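Local coordinates for protein ectonucleoside triphosphate diphosphohydrolase 4 (Homo sapiens, PDB 6WG5) that belongs to the GDA1/CD39 nucleoside phosphatase family and is built on the two-domain fold of the actin-like ATPase superfamily, at residues F384-E392 with K445-F453. Sequence-based numbering, arbitrary orientation.
Sequences FSEFYYCTE and KSAWMFEVF
Helix 386-392, with Phe387 and Cys390, packs against residues 445-453 of helix 436-456, the axes of these segments 9.6 Å apart and their N-to-C directions 127° apart, with Cys390 opposite Ser446 and Phe387 opposite Met449 in backbone register. It is a worked example of how an actin-like domain clothes its sheet: strand 381-385 leads directly into helix 386-392, and the long helix 436-456, which also touches strand 221-225 through Trp448 and Phe453, packs beside it. Met449 points into the interface and has more of its surface buried there than any other residue. With CG anti to the backbone N (chi1 -163°), that carbon comes to 3.5 Å from CD1 of the Phe387 ring, and bends farther along the chain turn SD to the same ring. The sulfur makes an oblique Met-aromatic contact, SD 4.8 Å from the Phe387 ring centroid, and also passes 4.1 Å from Cys390 CB. Farther along the same ring, CB of Phe453 approaches the edge near its plane, while the ring of Phe453 itself stacks on Phe459. A charged pair lies at the Lys445 end of the contact. Lys445 NZ and Glu386 OE2 form a salt bridge at 3.3 Å, its hydrogen bond weak; OE1 forms a second salt bridge, with Arg438, so two positive charges probably help keep Glu386 ionised. One turn on from Glu386, the thiol of Cys390 settles against the start of the Lys445 side chain, SG 3.6 Å from CB.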
ATOM      1  N   PHE A 384      -2.624   7.048  -2.473  1.00 22.25           N
ATOM      2  CA  PHE A 384      -1.434   7.289  -1.671  1.00 18.27           C
ATOM      3  C   PHE A 384      -0.239   7.586  -2.569  1.00 18.46           C
ATOM      4  O   PHE A 384      -0.285   7.415  -3.789  1.00 20.51           O
ATOM      5  CB  PHE A 384      -1.132   6.088  -0.769  1.00 16.61           C
ATOM      6  CG  PHE A 384      -2.187   5.834   0.269  1.00 19.55           C
ATOM      7  CD1 PHE A 384      -2.255   6.616   1.411  1.00 23.34           C
ATOM      8  CD2 PHE A 384      -3.109   4.814   0.106  1.00 19.39           C
ATOM      9  CE1 PHE A 384      -3.226   6.385   2.369  1.00 22.83           C
ATOM     10  CE2 PHE A 384      -4.078   4.580   1.058  1.00 20.42           C
ATOM     11  CZ  PHE A 384      -4.136   5.366   2.191  1.00 23.42           C
ATOM     12  N   SER A 385       0.840   8.044  -1.934  1.00 23.16           N
ATOM     13  CA  SER A 385       2.117   8.329  -2.596  1.00 25.50           C
ATOM     14  C   SER A 385       1.879   9.349  -3.706  1.00 20.81           C
ATOM     15  O   SER A 385       1.351  10.434  -3.413  1.00 24.50           O
ATOM     16  CB  SER A 385       2.742   7.004  -3.033  1.00 23.29           C
ATOM     17  OG  SER A 385       3.138   6.244  -1.907  1.00 33.72           O
ATOM     18  N   GLU A 386       2.243   9.064  -4.960  1.00 21.73           N
ATOM     19  CA  GLU A 386       2.163  10.074  -6.011  1.00 24.75           C
ATOM     20  C   GLU A 386       0.755  10.628  -6.173  1.00 26.04           C
ATOM     21  O   GLU A 386       0.592  11.790  -6.565  1.00 28.75           O
ATOM     22  CB  GLU A 386       2.650   9.486  -7.336  1.00 27.35           C
ATOM     23  CG  GLU A 386       4.128   9.144  -7.349  1.00 34.17           C
ATOM     24  CD  GLU A 386       5.008  10.363  -7.161  1.00 37.55           C
ATOM     25  OE1 GLU A 386       4.577  11.471  -7.547  1.00 35.97           O
ATOM     26  OE2 GLU A 386       6.129  10.214  -6.625  1.00 40.22           O
ATOM     27  N   PHE A 387      -0.274   9.824  -5.891  1.00 17.87           N
ATOM     28  CA  PHE A 387      -1.638  10.335  -5.971  1.00 22.64           C
ATOM     29  C   PHE A 387      -1.833  11.542  -5.062  1.00 24.26           C
ATOM     30  O   PHE A 387      -2.628  12.435  -5.377  1.00 27.04           O
ATOM     31  CB  PHE A 387      -2.638   9.234  -5.621  1.00 23.81           C
ATOM     32  CG  PHE A 387      -2.789   8.195  -6.691  1.00 25.56           C
ATOM     33  CD1 PHE A 387      -3.540   8.458  -7.826  1.00 28.51           C
ATOM     34  CD2 PHE A 387      -2.182   6.954  -6.566  1.00 24.07           C
ATOM     35  CE1 PHE A 387      -3.679   7.503  -8.820  1.00 27.45           C
ATOM     36  CE2 PHE A 387      -2.318   5.997  -7.554  1.00 25.43           C
ATOM     37  CZ  PHE A 387      -3.070   6.272  -8.681  1.00 27.21           C
ATOM     38  N   TYR A 388      -1.116  11.593  -3.940  1.00 18.52           N
ATOM     39  CA  TYR A 388      -1.164  12.749  -3.057  1.00 23.79           C
ATOM     40  C   TYR A 388      -0.124  13.800  -3.429  1.00 23.85           C
ATOM     41  O   TYR A 388      -0.434  14.996  -3.454  1.00 23.48           O
ATOM     42  CB  TYR A 388      -0.957  12.307  -1.606  1.00 17.55           C
ATOM     43  CG  TYR A 388      -1.064  13.434  -0.608  1.00 26.08           C
ATOM     44  CD1 TYR A 388      -2.303  13.908  -0.201  1.00 25.53           C
ATOM     45  CD2 TYR A 388       0.072  14.026  -0.072  1.00 25.04           C
ATOM     46  CE1 TYR A 388      -2.408  14.938   0.715  1.00 31.29           C
ATOM     47  CE2 TYR A 388      -0.023  15.059   0.843  1.00 26.62           C
ATOM     48  CZ  TYR A 388      -1.266  15.510   1.233  1.00 31.56           C
ATOM     49  OH  TYR A 388      -1.371  16.539   2.143  1.00 33.57           O
ATOM     50  N   TYR A 389       1.107  13.376  -3.723  1.00 24.73           N
ATOM     51  CA  TYR A 389       2.157  14.328  -4.064  1.00 25.10           C
ATOM     52  C   TYR A 389       1.809  15.109  -5.327  1.00 23.94           C
ATOM     53  O   TYR A 389       2.111  16.303  -5.430  1.00 26.49           O
ATOM     54  CB  TYR A 389       3.488  13.596  -4.239  1.00 22.86           C
ATOM     55  CG  TYR A 389       3.939  12.831  -3.017  1.00 24.96           C
ATOM     56  CD1 TYR A 389       3.750  13.342  -1.740  1.00 29.98           C
ATOM     57  CD2 TYR A 389       4.554  11.592  -3.140  1.00 29.12           C
ATOM     58  CE1 TYR A 389       4.163  12.644  -0.622  1.00 32.18           C
ATOM     59  CE2 TYR A 389       4.969  10.886  -2.026  1.00 32.75           C
ATOM     60  CZ  TYR A 389       4.771  11.417  -0.771  1.00 33.88           C
ATOM     61  OH  TYR A 389       5.183  10.719   0.340  1.00 40.29           O
ATOM     62  N   CYS A 390       1.170  14.455  -6.298  1.00 22.61           N
ATOM     63  CA  CYS A 390       0.843  15.110  -7.558  1.00 20.94           C
ATOM     64  C   CYS A 390      -0.385  16.006  -7.466  1.00 26.22           C
ATOM     65  O   CYS A 390      -0.608  16.812  -8.378  1.00 29.87           O
ATOM     66  CB  CYS A 390       0.629  14.066  -8.654  1.00 22.09           C
ATOM     67  SG  CYS A 390       2.143  13.228  -9.188  1.00 32.08           S
ATOM     68  N   THR A 391      -1.186  15.887  -6.408  1.00 21.43           N
ATOM     69  CA  THR A 391      -2.323  16.777  -6.207  1.00 22.41           C
ATOM     70  C   THR A 391      -2.049  17.873  -5.189  1.00 21.83           C
ATOM     71  O   THR A 391      -2.663  18.941  -5.271  1.00 25.44           O
ATOM     72  CB  THR A 391      -3.563  15.990  -5.755  1.00 22.49           C
ATOM     73  OG1 THR A 391      -3.265  15.249  -4.564  1.00 23.40           O
ATOM     74  CG2 THR A 391      -4.033  15.038  -6.845  1.00 18.18           C
ATOM     75  N   GLU A 392      -1.141  17.645  -4.241  1.00 21.39           N
ATOM     76  CA  GLU A 392      -0.937  18.558  -3.123  1.00 25.96           C
ATOM     77  C   GLU A 392       0.372  19.332  -3.175  1.00 24.48           C
ATOM     78  O   GLU A 392       0.376  20.531  -2.893  1.00 28.33           O
ATOM     79  CB  GLU A 392      -0.994  17.784  -1.800  1.00 27.33           C
ATOM     80  CG  GLU A 392      -0.770  18.648  -0.568  1.00 25.92           C
ATOM     81  CD  GLU A 392      -1.756  19.794  -0.474  1.00 32.26           C
ATOM     82  OE1 GLU A 392      -2.869  19.665  -1.030  1.00 32.68           O
ATOM     83  OE2 GLU A 392      -1.415  20.825   0.148  1.00 37.09           O
ATOM     84  N   LYS A 445       4.513  13.373 -14.057  1.00 23.12           N
ATOM     85  CA  LYS A 445       3.887  12.499 -13.070  1.00 21.54           C
ATOM     86  C   LYS A 445       2.405  12.802 -12.898  1.00 23.30           C
ATOM     87  O   LYS A 445       1.613  11.881 -12.671  1.00 26.08           O
ATOM     88  CB  LYS A 445       4.623  12.615 -11.739  1.00 20.84           C
ATOM     89  CG  LYS A 445       5.958  11.881 -11.730  1.00 24.32           C
ATOM     90  CD  LYS A 445       6.906  12.453 -10.697  1.00 22.38           C
ATOM     91  CE  LYS A 445       7.239  11.445  -9.625  1.00 25.22           C
ATOM     92  NZ  LYS A 445       8.055  12.064  -8.545  1.00 30.09           N
ATOM     93  N   SER A 446       2.005  14.070 -13.006  1.00 22.27           N
ATOM     94  CA  SER A 446       0.584  14.394 -12.931  1.00 23.19           C
ATOM     95  C   SER A 446      -0.176  13.788 -14.104  1.00 24.66           C
ATOM     96  O   SER A 446      -1.291  13.279 -13.934  1.00 25.57           O
ATOM     97  CB  SER A 446       0.391  15.910 -12.893  1.00 20.70           C
ATOM     98  OG  SER A 446       0.849  16.510 -14.090  1.00 25.97           O
ATOM     99  N   ALA A 447       0.412  13.831 -15.302  1.00 23.67           N
ATOM    100  CA  ALA A 447      -0.230  13.239 -16.472  1.00 20.01           C
ATOM    101  C   ALA A 447      -0.233  11.720 -16.389  1.00 19.24           C
ATOM    102  O   ALA A 447      -1.231  11.074 -16.728  1.00 19.00           O
ATOM    103  CB  ALA A 447       0.481  13.697 -17.742  1.00 25.79           C
ATOM    104  N   TRP A 448       0.882  11.132 -15.955  1.00 21.53           N
ATOM    105  CA  TRP A 448       0.930   9.690 -15.749  1.00 20.30           C
ATOM    106  C   TRP A 448      -0.102   9.260 -14.714  1.00 22.05           C
ATOM    107  O   TRP A 448      -0.835   8.285 -14.916  1.00 24.56           O
ATOM    108  CB  TRP A 448       2.341   9.282 -15.322  1.00 17.72           C
ATOM    109  CG  TRP A 448       2.505   7.817 -15.075  1.00 22.98           C
ATOM    110  CD1 TRP A 448       2.682   7.206 -13.868  1.00 21.49           C
ATOM    111  CD2 TRP A 448       2.515   6.775 -16.058  1.00 23.78           C
ATOM    112  NE1 TRP A 448       2.806   5.847 -14.039  1.00 23.15           N
ATOM    113  CE2 TRP A 448       2.704   5.557 -15.373  1.00 21.83           C
ATOM    114  CE3 TRP A 448       2.382   6.754 -17.449  1.00 21.67           C
ATOM    115  CZ2 TRP A 448       2.759   4.332 -16.030  1.00 23.63           C
ATOM    116  CZ3 TRP A 448       2.442   5.535 -18.102  1.00 26.99           C
ATOM    117  CH2 TRP A 448       2.627   4.341 -17.391  1.00 27.39           C
ATOM    118  N   MET A 449      -0.180   9.988 -13.600  1.00 28.51           N
ATOM    119  CA  MET A 449      -1.202   9.711 -12.596  1.00 26.55           C
ATOM    120  C   MET A 449      -2.592   9.737 -13.217  1.00 28.39           C
ATOM    121  O   MET A 449      -3.411   8.841 -12.983  1.00 29.01           O
ATOM    122  CB  MET A 449      -1.103  10.737 -11.464  1.00 27.38           C
ATOM    123  CG  MET A 449      -1.814  10.336 -10.184  1.00 36.44           C
ATOM    124  SD  MET A 449      -2.682  11.715  -9.402  1.00 41.60           S
ATOM    125  CE  MET A 449      -4.201  11.721 -10.348  1.00 47.35           C
ATOM    126  N   PHE A 450      -2.871  10.763 -14.023  1.00 24.22           N
ATOM    127  CA  PHE A 450      -4.199  10.920 -14.603  1.00 22.14           C
ATOM    128  C   PHE A 450      -4.540   9.763 -15.534  1.00 25.15           C
ATOM    129  O   PHE A 450      -5.671   9.265 -15.530  1.00 24.94           O
ATOM    130  CB  PHE A 450      -4.276  12.251 -15.351  1.00 22.97           C
ATOM    131  CG  PHE A 450      -5.631  12.548 -15.925  1.00 21.50           C
ATOM    132  CD1 PHE A 450      -6.570  13.249 -15.192  1.00 18.80           C
ATOM    133  CD2 PHE A 450      -5.965  12.128 -17.202  1.00 25.98           C
ATOM    134  CE1 PHE A 450      -7.818  13.523 -15.718  1.00 25.33           C
ATOM    135  CE2 PHE A 450      -7.210  12.398 -17.733  1.00 28.04           C
ATOM    136  CZ  PHE A 450      -8.138  13.098 -16.991  1.00 27.99           C
ATOM    137  N   GLU A 451      -3.572   9.324 -16.342  1.00 23.17           N
ATOM    138  CA  GLU A 451      -3.835   8.291 -17.338  1.00 23.11           C
ATOM    139  C   GLU A 451      -3.913   6.905 -16.711  1.00 26.21           C
ATOM    140  O   GLU A 451      -4.803   6.120 -17.053  1.00 27.46           O
ATOM    141  CB  GLU A 451      -2.757   8.325 -18.421  1.00 24.86           C
ATOM    142  CG  GLU A 451      -2.879   9.503 -19.368  1.00 34.23           C
ATOM    143  CD  GLU A 451      -4.144   9.445 -20.202  1.00 36.20           C
ATOM    144  OE1 GLU A 451      -4.678   8.334 -20.392  1.00 37.17           O
ATOM    145  OE2 GLU A 451      -4.613  10.506 -20.661  1.00 37.67           O
ATOM    146  N   VAL A 452      -2.981   6.577 -15.814  1.00 25.18           N
ATOM    147  CA  VAL A 452      -3.057   5.310 -15.090  1.00 24.56           C
ATOM    148  C   VAL A 452      -4.424   5.160 -14.438  1.00 20.98           C
ATOM    149  O   VAL A 452      -5.033   4.084 -14.465  1.00 24.64           O
ATOM    150  CB  VAL A 452      -1.923   5.227 -14.050  1.00 24.09           C
ATOM    151  CG1 VAL A 452      -2.090   4.008 -13.145  1.00 29.19           C
ATOM    152  CG2 VAL A 452      -0.576   5.185 -14.745  1.00 23.14           C
ATOM    153  N   PHE A 453      -4.930   6.244 -13.852  1.00 19.37           N
ATOM    154  CA  PHE A 453      -6.190   6.189 -13.121  1.00 14.66           C
ATOM    155  C   PHE A 453      -7.373   6.022 -14.068  1.00 19.18           C
ATOM    156  O   PHE A 453      -8.171   5.089 -13.922  1.00 23.78           O
ATOM    157  CB  PHE A 453      -6.338   7.457 -12.277  1.00 18.18           C
ATOM    158  CG  PHE A 453      -7.550   7.471 -11.386  1.00 16.64           C
ATOM    159  CD1 PHE A 453      -7.696   6.538 -10.372  1.00 21.15           C
ATOM    160  CD2 PHE A 453      -8.526   8.440 -11.543  1.00 19.38           C
ATOM    161  CE1 PHE A 453      -8.806   6.558  -9.546  1.00 18.64           C
ATOM    162  CE2 PHE A 453      -9.637   8.468 -10.720  1.00 18.77           C
ATOM    163  CZ  PHE A 453      -9.775   7.526  -9.719  1.00 19.03           C
TER